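Local coordinates for protein cellulase (Bacillus sp. BG-CS10, PDB 5E09) that probably hydrolyses internal beta-1,4-glucosidic bonds in cellulose, as a halophilic family 5 glycoside hydrolase that also carries a family 46 carbohydrate-binding module, at residues 19-24 with 53-58; 58-63 with 96-101; 220-225 with 266-271. All coordinates share one frame; numbering follows the deposited sequence.

Overall arrangement
From the N terminus, strand 20-23 leads through helix 44-52 to strand 57-60, and contact 1 closes that loop. Strand 57-60 then serves again: contact 2 begins at Ile58, which both contacts share, and closes the next loop, through helix 78-93, on strand 97-100. Much later, contact 3 joins 220-225 to 266-271 across a 40-residue excursion. The three loops follow in series; none nests in or crosses another. All belong to one closed eight-stranded parallel barrel, where 20-23 pairs with 57-60, 57-60 with 97-100, and 219-225 with 267-272. Across the barrel interior, Asn22 bonds to Arg59 and to Gly270 O, and Arg59 forms a salt bridge with Glu271, tying the three contacts together.

Contact 1. Residues 19-24 with 53-58; sequences PGWNLG and EGYKSI
Trp21 projects from the same face of the sheet as Ile58, and with CG anti to the backbone N (chi1 -178°) its indole lies alongside that isoleucine; Tyr55, with CG anti to its carbonyl carbon (chi1 -77°), turns a ring face to meet the tryptophan. Trp21 CB sits over that face, 4.0 Å from the centroid of the Tyr55 ring, as a CH-pi contact. The five-membered ring of the indole directs an edge at the phenol, an edge-to-face pair with the planes at 54°, well short of perpendicular. Pro19, behind a cis peptide, crosses the tyrosine at about a right angle, Pro19 CG lying 3.8 Å from Tyr55 CD1. On the other ring of the indole, Ile58 CG1 lies near the ring plane, 4.0 Å from Trp21 CE3. The backbones pair in parallel: Trp21 N gives a bond of 3.0 Å to Ser57 O, and Lys56 N one of 2.9 Å to Pro19 O, which Ser57 N also reaches weakly. At Gly20 a CB would collide with Ser57 OG, which bonds to Met17 O. This is the first beta-alpha-beta unit of the barrel, and Gly54 ends its helix 44-52 in a Schellman motif. An alanine in place of Tyr55 would probably open a gap against Trp21 CB and the Pro19 ring, leaving the indole edge without the face it leans on. Trp21 NE1 bonds to Asp311, and Trp336 of helix 326-337 meets the Tyr55 ring edge-to-face; between the two segments themselves, the side-chain contact is apolar and aromatic, and the polar bonds are those of the backbone.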
ATOM      1  N   PRO A  19      -6.925  -6.647 -13.354  1.00 49.77           N
ATOM      2  CA  PRO A  19      -6.205  -6.496 -12.085  1.00 42.05           C
ATOM      3  C   PRO A  19      -6.807  -7.348 -10.968  1.00 41.32           C
ATOM      4  O   PRO A  19      -7.896  -7.897 -11.131  1.00 38.14           O
ATOM      5  CB  PRO A  19      -6.383  -5.016 -11.773  1.00 35.90           C
ATOM      6  CG  PRO A  19      -7.781  -4.736 -12.265  1.00 45.02           C
ATOM      7  CD  PRO A  19      -7.983  -5.628 -13.488  1.00 44.75           C
ATOM      8  N   GLY A  20      -6.111  -7.432  -9.839  1.00 40.67           N
ATOM      9  CA  GLY A  20      -6.547  -8.275  -8.742  1.00 35.42           C
ATOM     10  C   GLY A  20      -6.684  -7.540  -7.426  1.00 34.49           C
ATOM     11  O   GLY A  20      -6.147  -6.446  -7.243  1.00 38.06           O
ATOM     12  N   TRP A  21      -7.405  -8.156  -6.498  1.00 37.70           N
ATOM     13  CA  TRP A  21      -7.730  -7.522  -5.233  1.00 33.76           C
ATOM     14  C   TRP A  21      -7.549  -8.504  -4.077  1.00 36.39           C
ATOM     15  O   TRP A  21      -7.966  -9.660  -4.171  1.00 39.10           O
ATOM     16  CB  TRP A  21      -9.167  -6.999  -5.286  1.00 36.25           C
ATOM     17  CG  TRP A  21      -9.635  -6.262  -4.062  1.00 46.25           C
ATOM     18  CD1 TRP A  21      -9.434  -4.944  -3.773  1.00 32.21           C
ATOM     19  CD2 TRP A  21     -10.418  -6.793  -2.984  1.00 34.07           C
ATOM     20  NE1 TRP A  21     -10.026  -4.626  -2.575  1.00 41.08           N
ATOM     21  CE2 TRP A  21     -10.643  -5.748  -2.069  1.00 33.98           C
ATOM     22  CE3 TRP A  21     -10.953  -8.052  -2.700  1.00 34.41           C
ATOM     23  CZ2 TRP A  21     -11.370  -5.915  -0.896  1.00 34.94           C
ATOM     24  CZ3 TRP A  21     -11.672  -8.222  -1.531  1.00 35.30           C
ATOM     25  CH2 TRP A  21     -11.873  -7.160  -0.643  1.00 34.61           C
ATOM     26  N   ASN A  22      -6.924  -8.047  -2.994  1.00 35.94           N
ATOM     27  CA  ASN A  22      -6.711  -8.881  -1.812  1.00 35.95           C
ATOM     28  C   ASN A  22      -7.822  -8.743  -0.790  1.00 40.44           C
ATOM     29  O   ASN A  22      -8.139  -7.634  -0.361  1.00 36.37           O
ATOM     30  CB  ASN A  22      -5.383  -8.538  -1.131  1.00 39.92           C
ATOM     31  CG  ASN A  22      -4.204  -9.241  -1.758  1.00 31.08           C
ATOM     32  OD1 ASN A  22      -3.877 -10.367  -1.395  1.00 39.45           O
ATOM     33  ND2 ASN A  22      -3.549  -8.574  -2.694  1.00 29.01           N
ATOM     34  N   LEU A  23      -8.405  -9.868  -0.393  1.00 38.79           N
ATOM     35  CA  LEU A  23      -9.361  -9.887   0.709  1.00 37.76           C
ATOM     36  C   LEU A  23      -8.587  -9.891   2.029  1.00 38.29           C
ATOM     37  O   LEU A  23      -8.574 -10.882   2.759  1.00 35.57           O
ATOM     38  CB  LEU A  23     -10.289 -11.104   0.595  1.00 41.62           C
ATOM     39  CG  LEU A  23     -11.454 -11.250   1.583  1.00 54.67           C
ATOM     40  CD1 LEU A  23     -12.452 -10.115   1.425  1.00 38.34           C
ATOM     41  CD2 LEU A  23     -12.139 -12.605   1.415  1.00 38.02           C
ATOM     42  N   GLY A  24      -7.935  -8.770   2.324  1.00 33.99           N
ATOM     43  CA  GLY A  24      -7.015  -8.686   3.444  1.00 41.40           C
ATOM     44  C   GLY A  24      -7.614  -8.605   4.839  1.00 33.68           C
ATOM     45  O   GLY A  24      -8.783  -8.258   5.006  1.00 41.36           O
ATOM     46  N   GLU A  53     -16.518  -3.747  -9.913  1.00 44.70           N
ATOM     47  CA  GLU A  53     -15.602  -2.617  -9.977  1.00 41.19           C
ATOM     48  C   GLU A  53     -14.521  -2.818 -11.036  1.00 47.30           C
ATOM     49  O   GLU A  53     -13.683  -1.942 -11.249  1.00 54.72           O
ATOM     50  CB  GLU A  53     -14.966  -2.371  -8.609  1.00 47.01           C
ATOM     51  CG  GLU A  53     -15.958  -1.922  -7.539  1.00 48.19           C
ATOM     52  CD  GLU A  53     -16.621  -0.589  -7.866  1.00 57.05           C
ATOM     53  OE1 GLU A  53     -15.909   0.369  -8.243  1.00 50.17           O
ATOM     54  OE2 GLU A  53     -17.862  -0.504  -7.751  1.00 68.09           O
ATOM     55  N   GLY A  54     -14.543  -3.974 -11.695  1.00 42.71           N
ATOM     56  CA  GLY A  54     -13.640  -4.234 -12.802  1.00 40.35           C
ATOM     57  C   GLY A  54     -12.474  -5.148 -12.468  1.00 48.94           C
ATOM     58  O   GLY A  54     -11.646  -5.439 -13.335  1.00 46.74           O
ATOM     59  N   TYR A  55     -12.399  -5.595 -11.214  1.00 45.35           N
ATOM     60  CA  TYR A  55     -11.359  -6.530 -10.799  1.00 46.41           C
ATOM     61  C   TYR A  55     -11.637  -7.910 -11.372  1.00 49.66           C
ATOM     62  O   TYR A  55     -12.768  -8.391 -11.318  1.00 45.28           O
ATOM     63  CB  TYR A  55     -11.254  -6.587  -9.273  1.00 36.67           C
ATOM     64  CG  TYR A  55     -10.528  -5.393  -8.702  1.00 51.86           C
ATOM     65  CD1 TYR A  55      -9.141  -5.310  -8.763  1.00 35.62           C
ATOM     66  CD2 TYR A  55     -11.228  -4.335  -8.126  1.00 48.59           C
ATOM     67  CE1 TYR A  55      -8.468  -4.217  -8.259  1.00 34.67           C
ATOM     68  CE2 TYR A  55     -10.560  -3.232  -7.618  1.00 48.94           C
ATOM     69  CZ  TYR A  55      -9.179  -3.181  -7.689  1.00 47.36           C
ATOM     70  OH  TYR A  55      -8.505  -2.094  -7.188  1.00 41.44           O
ATOM     71  N   LYS A  56     -10.607  -8.544 -11.925  1.00 44.40           N
ATOM     72  CA  LYS A  56     -10.785  -9.832 -12.588  1.00 47.55           C
ATOM     73  C   LYS A  56     -10.171 -11.004 -11.816  1.00 49.00           C
ATOM     74  O   LYS A  56     -10.215 -12.148 -12.272  1.00 47.89           O
ATOM     75  CB  LYS A  56     -10.205  -9.777 -14.001  1.00 43.01           C
ATOM     76  CG  LYS A  56     -10.976  -8.859 -14.927  1.00 44.28           C
ATOM     77  CD  LYS A  56     -11.053  -9.426 -16.323  1.00 55.84           C
ATOM     78  CE  LYS A  56      -9.680  -9.764 -16.856  1.00 70.03           C
ATOM     79  NZ  LYS A  56      -9.781 -10.378 -18.207  1.00 79.91           N
ATOM     80  N   SER A  57      -9.608 -10.728 -10.645  1.00 41.79           N
ATOM     81  CA  SER A  57      -9.099 -11.806  -9.804  1.00 49.43           C
ATOM     82  C   SER A  57      -9.017 -11.375  -8.355  1.00 37.00           C
ATOM     83  O   SER A  57      -8.881 -10.193  -8.046  1.00 47.90           O
ATOM     84  CB  SER A  57      -7.728 -12.290 -10.290  1.00 41.08           C
ATOM     85  OG  SER A  57      -6.773 -11.249 -10.270  1.00 47.75           O
ATOM     86  N   ILE A  58      -9.113 -12.346  -7.462  1.00 44.25           N
ATOM     87  CA  ILE A  58      -9.109 -12.049  -6.047  1.00 37.99           C
ATOM     88  C   ILE A  58      -8.150 -12.993  -5.326  1.00 46.25           C
ATOM     89  O   ILE A  58      -8.119 -14.196  -5.590  1.00 40.69           O
ATOM     90  CB  ILE A  58     -10.537 -12.150  -5.455  1.00 40.89           C
ATOM     91  CG1 ILE A  58     -10.528 -11.854  -3.953  1.00 35.33           C
ATOM     92  CG2 ILE A  58     -11.142 -13.514  -5.734  1.00 34.51           C
ATOM     93  CD1 ILE A  58     -11.895 -11.966  -3.310  1.00 50.29           C
TER

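Contact 2. Residues 58-63 with 96-101; sequences IRIPVT and LYVMLN
Ile58 and Met99, a selenomethionine, sit on parallel strands whose axes approach to 4.7 Å at an angle of 23°. Three backbone bonds link the strands: Ile58 N to Tyr97 O (2.8 Å), Met99 N to Ile58 O (3.0 Å) and Ile60 N to Met99 O (2.8 Å), the last almost straight at 176°. Beyond Ile60 a side chain takes over, Asn101 OD1 accepting from Val62 N at 3.0 Å, with the donor tilted from the amide carbonyl plane. Together with helix 78-93 these strands form the second beta-alpha-beta unit of the TIM barrel. On the face toward that helix, the CG2 methyls of Ile58 and Val98 lie side by side, Ile60 CD1 reaches Val98 CG1 at 3.7 Å, and Val62 CG2 presses on Leu100 CD1 at 3.5 Å. Arg59 and Met99 point into the barrel. Extended from CG to NE, with CG anti to the backbone N (chi1 -177°), the arginine passes the selenium, which lies in its guanidinium plane, 3.7 Å from Arg59 NE to Met99 SE. Glu145 and Glu271 hold the guanidinium in salt bridges, Asn22 and Asn148 in hydrogen bonds, while Asn101 ND2 turns to His103.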
ATOM      1  N   ILE A  58      -9.113 -12.346  -7.462  1.00 44.25           N
ATOM      2  CA  ILE A  58      -9.109 -12.049  -6.047  1.00 37.99           C
ATOM      3  C   ILE A  58      -8.150 -12.993  -5.326  1.00 46.25           C
ATOM      4  O   ILE A  58      -8.119 -14.196  -5.590  1.00 40.69           O
ATOM      5  CB  ILE A  58     -10.537 -12.150  -5.455  1.00 40.89           C
ATOM      6  CG1 ILE A  58     -10.528 -11.854  -3.953  1.00 35.33           C
ATOM      7  CG2 ILE A  58     -11.142 -13.514  -5.734  1.00 34.51           C
ATOM      8  CD1 ILE A  58     -11.895 -11.966  -3.310  1.00 50.29           C
ATOM      9  N   ARG A  59      -7.342 -12.428  -4.439  1.00 43.80           N
ATOM     10  CA  ARG A  59      -6.468 -13.219  -3.593  1.00 44.74           C
ATOM     11  C   ARG A  59      -7.141 -13.385  -2.246  1.00 39.91           C
ATOM     12  O   ARG A  59      -7.637 -12.421  -1.664  1.00 42.62           O
ATOM     13  CB  ARG A  59      -5.101 -12.555  -3.445  1.00 42.44           C
ATOM     14  CG  ARG A  59      -4.078 -13.350  -2.633  1.00 42.42           C
ATOM     15  CD  ARG A  59      -2.675 -12.886  -3.009  1.00 36.93           C
ATOM     16  NE  ARG A  59      -1.615 -13.498  -2.214  1.00 43.58           N
ATOM     17  CZ  ARG A  59      -1.115 -12.974  -1.099  1.00 36.92           C
ATOM     18  NH1 ARG A  59      -1.592 -11.830  -0.632  1.00 45.59           N
ATOM     19  NH2 ARG A  59      -0.139 -13.593  -0.451  1.00 40.33           N
ATOM     20  N   ILE A  60      -7.191 -14.616  -1.763  1.00 38.39           N
ATOM     21  CA  ILE A  60      -7.814 -14.879  -0.481  1.00 42.76           C
ATOM     22  C   ILE A  60      -6.768 -15.432   0.477  1.00 34.62           C
ATOM     23  O   ILE A  60      -6.535 -16.643   0.528  1.00 39.53           O
ATOM     24  CB  ILE A  60      -8.998 -15.853  -0.614  1.00 36.98           C
ATOM     25  CG1 ILE A  60     -10.038 -15.277  -1.573  1.00 39.51           C
ATOM     26  CG2 ILE A  60      -9.644 -16.096   0.738  1.00 33.67           C
ATOM     27  CD1 ILE A  60     -11.176 -16.219  -1.863  1.00 50.90           C
ATOM     28  N   PRO A  61      -6.106 -14.532   1.216  1.00 27.84           N
ATOM     29  CA  PRO A  61      -5.133 -14.958   2.222  1.00 38.81           C
ATOM     30  C   PRO A  61      -5.834 -15.682   3.361  1.00 34.47           C
ATOM     31  O   PRO A  61      -6.858 -15.212   3.860  1.00 41.32           O
ATOM     32  CB  PRO A  61      -4.506 -13.644   2.707  1.00 30.33           C
ATOM     33  CG  PRO A  61      -5.451 -12.577   2.298  1.00 37.68           C
ATOM     34  CD  PRO A  61      -6.141 -13.069   1.059  1.00 37.22           C
ATOM     35  N   VAL A  62      -5.302 -16.829   3.755  1.00 40.89           N
ATOM     36  CA  VAL A  62      -5.855 -17.561   4.883  1.00 33.85           C
ATOM     37  C   VAL A  62      -4.768 -17.960   5.869  1.00 34.12           C
ATOM     38  O   VAL A  62      -3.759 -18.548   5.486  1.00 42.42           O
ATOM     39  CB  VAL A  62      -6.601 -18.825   4.430  1.00 37.68           C
ATOM     40  CG1 VAL A  62      -7.254 -19.496   5.627  1.00 34.98           C
ATOM     41  CG2 VAL A  62      -7.647 -18.482   3.376  1.00 37.51           C
ATOM     42  N   THR A  63      -4.970 -17.618   7.136  1.00 39.86           N
ATOM     43  CA  THR A  63      -4.127 -18.123   8.210  1.00 35.54           C
ATOM     44  C   THR A  63      -4.832 -19.320   8.836  1.00 45.91           C
ATOM     45  O   THR A  63      -5.992 -19.215   9.247  1.00 46.53           O
ATOM     46  CB  THR A  63      -3.844 -17.048   9.271  1.00 39.94           C
ATOM     47  OG1 THR A  63      -3.127 -15.964   8.665  1.00 41.40           O
ATOM     48  CG2 THR A  63      -3.010 -17.622  10.407  1.00 30.08           C
ATOM     49  N   LEU A  96     -14.312 -14.756 -11.475  1.00 42.40           N
ATOM     50  CA  LEU A  96     -13.017 -14.277 -11.008  1.00 57.49           C
ATOM     51  C   LEU A  96     -11.994 -15.407 -10.971  1.00 48.62           C
ATOM     52  O   LEU A  96     -12.352 -16.567 -10.776  1.00 44.01           O
ATOM     53  CB  LEU A  96     -13.137 -13.655  -9.614  1.00 54.21           C
ATOM     54  CG  LEU A  96     -14.012 -12.413  -9.450  1.00 49.42           C
ATOM     55  CD1 LEU A  96     -14.189 -12.087  -7.967  1.00 45.74           C
ATOM     56  CD2 LEU A  96     -13.391 -11.248 -10.189  1.00 41.43           C
ATOM     57  N   TYR A  97     -10.724 -15.068 -11.171  1.00 43.67           N
ATOM     58  CA  TYR A  97      -9.645 -15.978 -10.805  1.00 39.73           C
ATOM     59  C   TYR A  97      -9.433 -15.841  -9.305  1.00 45.97           C
ATOM     60  O   TYR A  97      -9.610 -14.751  -8.757  1.00 40.11           O
ATOM     61  CB  TYR A  97      -8.354 -15.658 -11.549  1.00 46.74           C
ATOM     62  CG  TYR A  97      -8.384 -15.890 -13.044  1.00 52.61           C
ATOM     63  CD1 TYR A  97      -8.880 -14.919 -13.912  1.00 51.39           C
ATOM     64  CD2 TYR A  97      -7.872 -17.060 -13.593  1.00 46.96           C
ATOM     65  CE1 TYR A  97      -8.884 -15.116 -15.284  1.00 44.07           C
ATOM     66  CE2 TYR A  97      -7.874 -17.269 -14.963  1.00 60.02           C
ATOM     67  CZ  TYR A  97      -8.383 -16.295 -15.803  1.00 60.25           C
ATOM     68  OH  TYR A  97      -8.385 -16.502 -17.165  1.00 49.92           O
ATOM     69  N   VAL A  98      -9.067 -16.937  -8.642  1.00 43.65           N
ATOM     70  CA  VAL A  98      -8.843 -16.931  -7.197  1.00 34.73           C
ATOM     71  C   VAL A  98      -7.464 -17.495  -6.844  1.00 46.19           C
ATOM     72  O   VAL A  98      -7.040 -18.497  -7.413  1.00 39.21           O
ATOM     73  CB  VAL A  98      -9.925 -17.747  -6.461  1.00 39.38           C
ATOM     74  CG1 VAL A  98      -9.689 -17.728  -4.950  1.00 32.83           C
ATOM     75  CG2 VAL A  98     -11.301 -17.208  -6.798  1.00 41.70           C
HETATM   76  N   MSE A  99      -6.762 -16.835  -5.924  1.00 39.86           N
HETATM   77  CA  MSE A  99      -5.502 -17.350  -5.390  1.00 49.22           C
HETATM   78  C   MSE A  99      -5.678 -17.658  -3.907  1.00 46.21           C
HETATM   79  O   MSE A  99      -6.117 -16.797  -3.139  1.00 41.09           O
HETATM   80  CB  MSE A  99      -4.349 -16.351  -5.595  1.00 38.55           C
HETATM   81  CG  MSE A  99      -3.016 -16.834  -5.006  1.00 41.91           C
HETATM   82 SE   MSE A  99      -1.493 -15.614  -5.196  0.56 38.75          SE
HETATM   83  CE  MSE A  99      -1.801 -15.066  -7.053  1.00 29.33           C
ATOM     84  N   LEU A 100      -5.348 -18.886  -3.513  1.00 48.77           N
ATOM     85  CA  LEU A 100      -5.485 -19.321  -2.117  1.00 37.97           C
ATOM     86  C   LEU A 100      -4.131 -19.721  -1.519  1.00 39.88           C
ATOM     87  O   LEU A 100      -3.321 -20.363  -2.195  1.00 45.23           O
ATOM     88  CB  LEU A 100      -6.461 -20.492  -2.026  1.00 31.60           C
ATOM     89  CG  LEU A 100      -6.694 -21.093  -0.642  1.00 40.19           C
ATOM     90  CD1 LEU A 100      -7.449 -20.115   0.232  1.00 39.80           C
ATOM     91  CD2 LEU A 100      -7.430 -22.424  -0.731  1.00 42.93           C
ATOM     92  N   ASN A 101      -3.877 -19.349  -0.262  1.00 40.56           N
ATOM     93  CA  ASN A 101      -2.577 -19.651   0.347  1.00 37.24           C
ATOM     94  C   ASN A 101      -2.593 -20.138   1.792  1.00 35.92           C
ATOM     95  O   ASN A 101      -3.650 -20.390   2.370  1.00 39.23           O
ATOM     96  CB  ASN A 101      -1.658 -18.420   0.261  1.00 30.73           C
ATOM     97  CG  ASN A 101      -2.054 -17.281   1.203  1.00 41.12           C
ATOM     98  OD1 ASN A 101      -2.826 -17.450   2.157  1.00 36.06           O
ATOM     99  ND2 ASN A 101      -1.494 -16.104   0.942  1.00 33.60           N
TER

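Contact 3. Residues 220-225 with 266-271; sequences IATVHY and PVVLGE
Glu271 and His224 meet flat against each other at the C-terminal end of the strand pair. Both leave the same face of the sheet, and with CG anti to the carbonyl carbon in each (chi1 -61° for the glutamate, -69° for the histidine) the two side chains overlap. Glu271 CG lies over the imidazole, 3.6 Å from the centroid of the His224 ring, and the carboxylate follows in a stack, its plane 20° from the ring and Glu271 CD 3.4 Å from His224 CE1. The polar ends look elsewhere: His224 ND1 bonds to Glu149, while Glu271 takes Tyr226 on OE1 and a salt bridge from Arg59 on OE2. Two bonds hold the carboxylate, and the stack with the bond at ND1 limits how the imidazole can turn. At the other end Ile220 wedges CG2 against Val268 CG2 at 3.6 Å and crosses Pro266 with its CG1 branch. Between these ends runs a parallel ladder, from Ala221 N on Pro266 O, through Val268 N on Ala221 O, to Tyr225 N on Glu271 O. Midway, Val268 O is gripped from opposite faces of its plane, by Thr222 OG1 at 2.8 Å and by Val223 N at 3.0 Å. Gly270 N bonds to Val223 O at 2.9 Å, and a CB on this glycine would strike Thr222 OG1. Strands 219-225 and 267-272 of the TIM barrel are joined here. A glutamate at the end of strand 267-272, stacked on a histidine that holds the glutamate of the Asn-Glu-Pro sequence, is consistent with the nucleophile and acid/base pair of family 5 retaining glycosidases.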
ATOM      1  N   ILE A 220       3.865 -19.953 -11.609  1.00 34.45           N
ATOM      2  CA  ILE A 220       3.832 -18.499 -11.581  1.00 38.32           C
ATOM      3  C   ILE A 220       4.709 -17.976 -10.452  1.00 38.17           C
ATOM      4  O   ILE A 220       4.618 -18.452  -9.328  1.00 37.54           O
ATOM      5  CB  ILE A 220       2.398 -17.969 -11.383  1.00 41.96           C
ATOM      6  CG1 ILE A 220       1.453 -18.552 -12.439  1.00 42.44           C
ATOM      7  CG2 ILE A 220       2.382 -16.449 -11.407  1.00 32.84           C
ATOM      8  CD1 ILE A 220      -0.002 -18.530 -12.022  1.00 42.88           C
ATOM      9  N   ALA A 221       5.565 -17.008 -10.754  1.00 38.95           N
ATOM     10  CA  ALA A 221       6.384 -16.371  -9.733  1.00 36.25           C
ATOM     11  C   ALA A 221       5.586 -15.265  -9.056  1.00 45.32           C
ATOM     12  O   ALA A 221       4.810 -14.579  -9.713  1.00 51.05           O
ATOM     13  CB  ALA A 221       7.663 -15.813 -10.346  1.00 35.60           C
ATOM     14  N   THR A 222       5.754 -15.089  -7.751  1.00 37.00           N
ATOM     15  CA  THR A 222       5.100 -13.964  -7.107  1.00 30.48           C
ATOM     16  C   THR A 222       6.026 -13.146  -6.221  1.00 44.10           C
ATOM     17  O   THR A 222       6.881 -13.684  -5.510  1.00 35.58           O
ATOM     18  CB  THR A 222       3.893 -14.402  -6.262  1.00 36.76           C
ATOM     19  OG1 THR A 222       3.278 -13.240  -5.695  1.00 41.81           O
ATOM     20  CG2 THR A 222       4.302 -15.353  -5.141  1.00 38.59           C
ATOM     21  N   VAL A 223       5.849 -11.831  -6.277  1.00 40.31           N
ATOM     22  CA  VAL A 223       6.589 -10.949  -5.382  1.00 34.91           C
ATOM     23  C   VAL A 223       5.646  -9.895  -4.820  1.00 41.49           C
ATOM     24  O   VAL A 223       4.511  -9.752  -5.286  1.00 38.90           O
ATOM     25  CB  VAL A 223       7.786 -10.268  -6.085  1.00 34.90           C
ATOM     26  CG1 VAL A 223       8.886 -11.282  -6.361  1.00 39.84           C
ATOM     27  CG2 VAL A 223       7.353  -9.585  -7.374  1.00 24.89           C
ATOM     28  N   HIS A 224       6.118  -9.179  -3.805  1.00 36.33           N
ATOM     29  CA  HIS A 224       5.348  -8.122  -3.163  1.00 37.62           C
ATOM     30  C   HIS A 224       6.116  -6.814  -3.255  1.00 38.67           C
ATOM     31  O   HIS A 224       7.340  -6.819  -3.343  1.00 41.88           O
ATOM     32  CB  HIS A 224       5.059  -8.458  -1.698  1.00 33.89           C
ATOM     33  CG  HIS A 224       4.108  -9.597  -1.515  1.00 39.78           C
ATOM     34  ND1 HIS A 224       3.780 -10.102  -0.271  1.00 39.40           N
ATOM     35  CD2 HIS A 224       3.412 -10.334  -2.411  1.00 37.12           C
ATOM     36  CE1 HIS A 224       2.930 -11.096  -0.413  1.00 33.66           C
ATOM     37  NE2 HIS A 224       2.688 -11.263  -1.701  1.00 36.13           N
ATOM     38  N   TYR A 225       5.402  -5.693  -3.224  1.00 39.95           N
ATOM     39  CA  TYR A 225       6.052  -4.391  -3.316  1.00 36.37           C
ATOM     40  C   TYR A 225       5.245  -3.303  -2.614  1.00 36.38           C
ATOM     41  O   TYR A 225       4.056  -3.148  -2.858  1.00 38.30           O
ATOM     42  CB  TYR A 225       6.274  -4.008  -4.778  1.00 29.75           C
ATOM     43  CG  TYR A 225       7.132  -2.781  -4.933  1.00 36.74           C
ATOM     44  CD1 TYR A 225       8.509  -2.855  -4.760  1.00 31.54           C
ATOM     45  CD2 TYR A 225       6.571  -1.546  -5.236  1.00 27.46           C
ATOM     46  CE1 TYR A 225       9.304  -1.742  -4.892  1.00 39.83           C
ATOM     47  CE2 TYR A 225       7.361  -0.422  -5.371  1.00 30.77           C
ATOM     48  CZ  TYR A 225       8.728  -0.528  -5.201  1.00 40.47           C
ATOM     49  OH  TYR A 225       9.525   0.582  -5.335  1.00 39.57           O
ATOM     50  N   PRO A 266       5.598 -16.055 -15.955  1.00 45.61           N
ATOM     51  CA  PRO A 266       4.736 -14.912 -15.652  1.00 39.77           C
ATOM     52  C   PRO A 266       4.825 -14.518 -14.179  1.00 50.86           C
ATOM     53  O   PRO A 266       5.015 -15.381 -13.320  1.00 40.79           O
ATOM     54  CB  PRO A 266       3.345 -15.429 -16.003  1.00 40.86           C
ATOM     55  CG  PRO A 266       3.425 -16.889 -15.713  1.00 45.52           C
ATOM     56  CD  PRO A 266       4.831 -17.309 -16.069  1.00 40.22           C
ATOM     57  N   VAL A 267       4.685 -13.226 -13.901  1.00 38.77           N
ATOM     58  CA  VAL A 267       4.825 -12.713 -12.551  1.00 47.03           C
ATOM     59  C   VAL A 267       3.515 -12.126 -12.024  1.00 45.43           C
ATOM     60  O   VAL A 267       2.805 -11.413 -12.736  1.00 44.07           O
ATOM     61  CB  VAL A 267       5.930 -11.637 -12.482  1.00 55.75           C
ATOM     62  CG1 VAL A 267       6.059 -11.073 -11.066  1.00 38.14           C
ATOM     63  CG2 VAL A 267       7.255 -12.212 -12.960  1.00 43.43           C
ATOM     64  N   VAL A 268       3.193 -12.464 -10.778  1.00 41.69           N
ATOM     65  CA  VAL A 268       2.123 -11.813 -10.044  1.00 39.75           C
ATOM     66  C   VAL A 268       2.688 -10.998  -8.875  1.00 37.88           C
ATOM     67  O   VAL A 268       3.341 -11.532  -7.961  1.00 36.52           O
ATOM     68  CB  VAL A 268       1.090 -12.822  -9.506  1.00 35.36           C
ATOM     69  CG1 VAL A 268       0.090 -12.116  -8.597  1.00 36.00           C
ATOM     70  CG2 VAL A 268       0.364 -13.519 -10.657  1.00 36.08           C
ATOM     71  N   LEU A 269       2.459  -9.692  -8.938  1.00 31.84           N
ATOM     72  CA  LEU A 269       2.680  -8.815  -7.803  1.00 35.15           C
ATOM     73  C   LEU A 269       1.540  -9.060  -6.817  1.00 30.83           C
ATOM     74  O   LEU A 269       0.537  -8.355  -6.829  1.00 36.02           O
ATOM     75  CB  LEU A 269       2.736  -7.351  -8.249  1.00 27.31           C
ATOM     76  CG  LEU A 269       3.093  -6.321  -7.179  1.00 33.31           C
ATOM     77  CD1 LEU A 269       4.420  -6.677  -6.531  1.00 36.13           C
ATOM     78  CD2 LEU A 269       3.160  -4.935  -7.787  1.00 31.18           C
ATOM     79  N   GLY A 270       1.690 -10.080  -5.981  1.00 32.03           N
ATOM     80  CA  GLY A 270       0.590 -10.565  -5.163  1.00 35.96           C
ATOM     81  C   GLY A 270       0.055  -9.586  -4.137  1.00 42.46           C
ATOM     82  O   GLY A 270      -1.092  -9.698  -3.698  1.00 39.95           O
ATOM     83  N   GLU A 271       0.897  -8.639  -3.735  1.00 27.11           N
ATOM     84  CA  GLU A 271       0.482  -7.542  -2.874  1.00 31.11           C
ATOM     85  C   GLU A 271       1.204  -6.276  -3.277  1.00 36.29           C
ATOM     86  O   GLU A 271       2.412  -6.296  -3.533  1.00 38.06           O
ATOM     87  CB  GLU A 271       0.774  -7.832  -1.397  1.00 35.76           C
ATOM     88  CG  GLU A 271       0.068  -9.035  -0.818  1.00 39.06           C
ATOM     89  CD  GLU A 271       0.350  -9.205   0.657  1.00 47.04           C
ATOM     90  OE1 GLU A 271       0.890  -8.254   1.263  1.00 44.94           O
ATOM     91  OE2 GLU A 271       0.039 -10.287   1.208  1.00 41.83           O
TER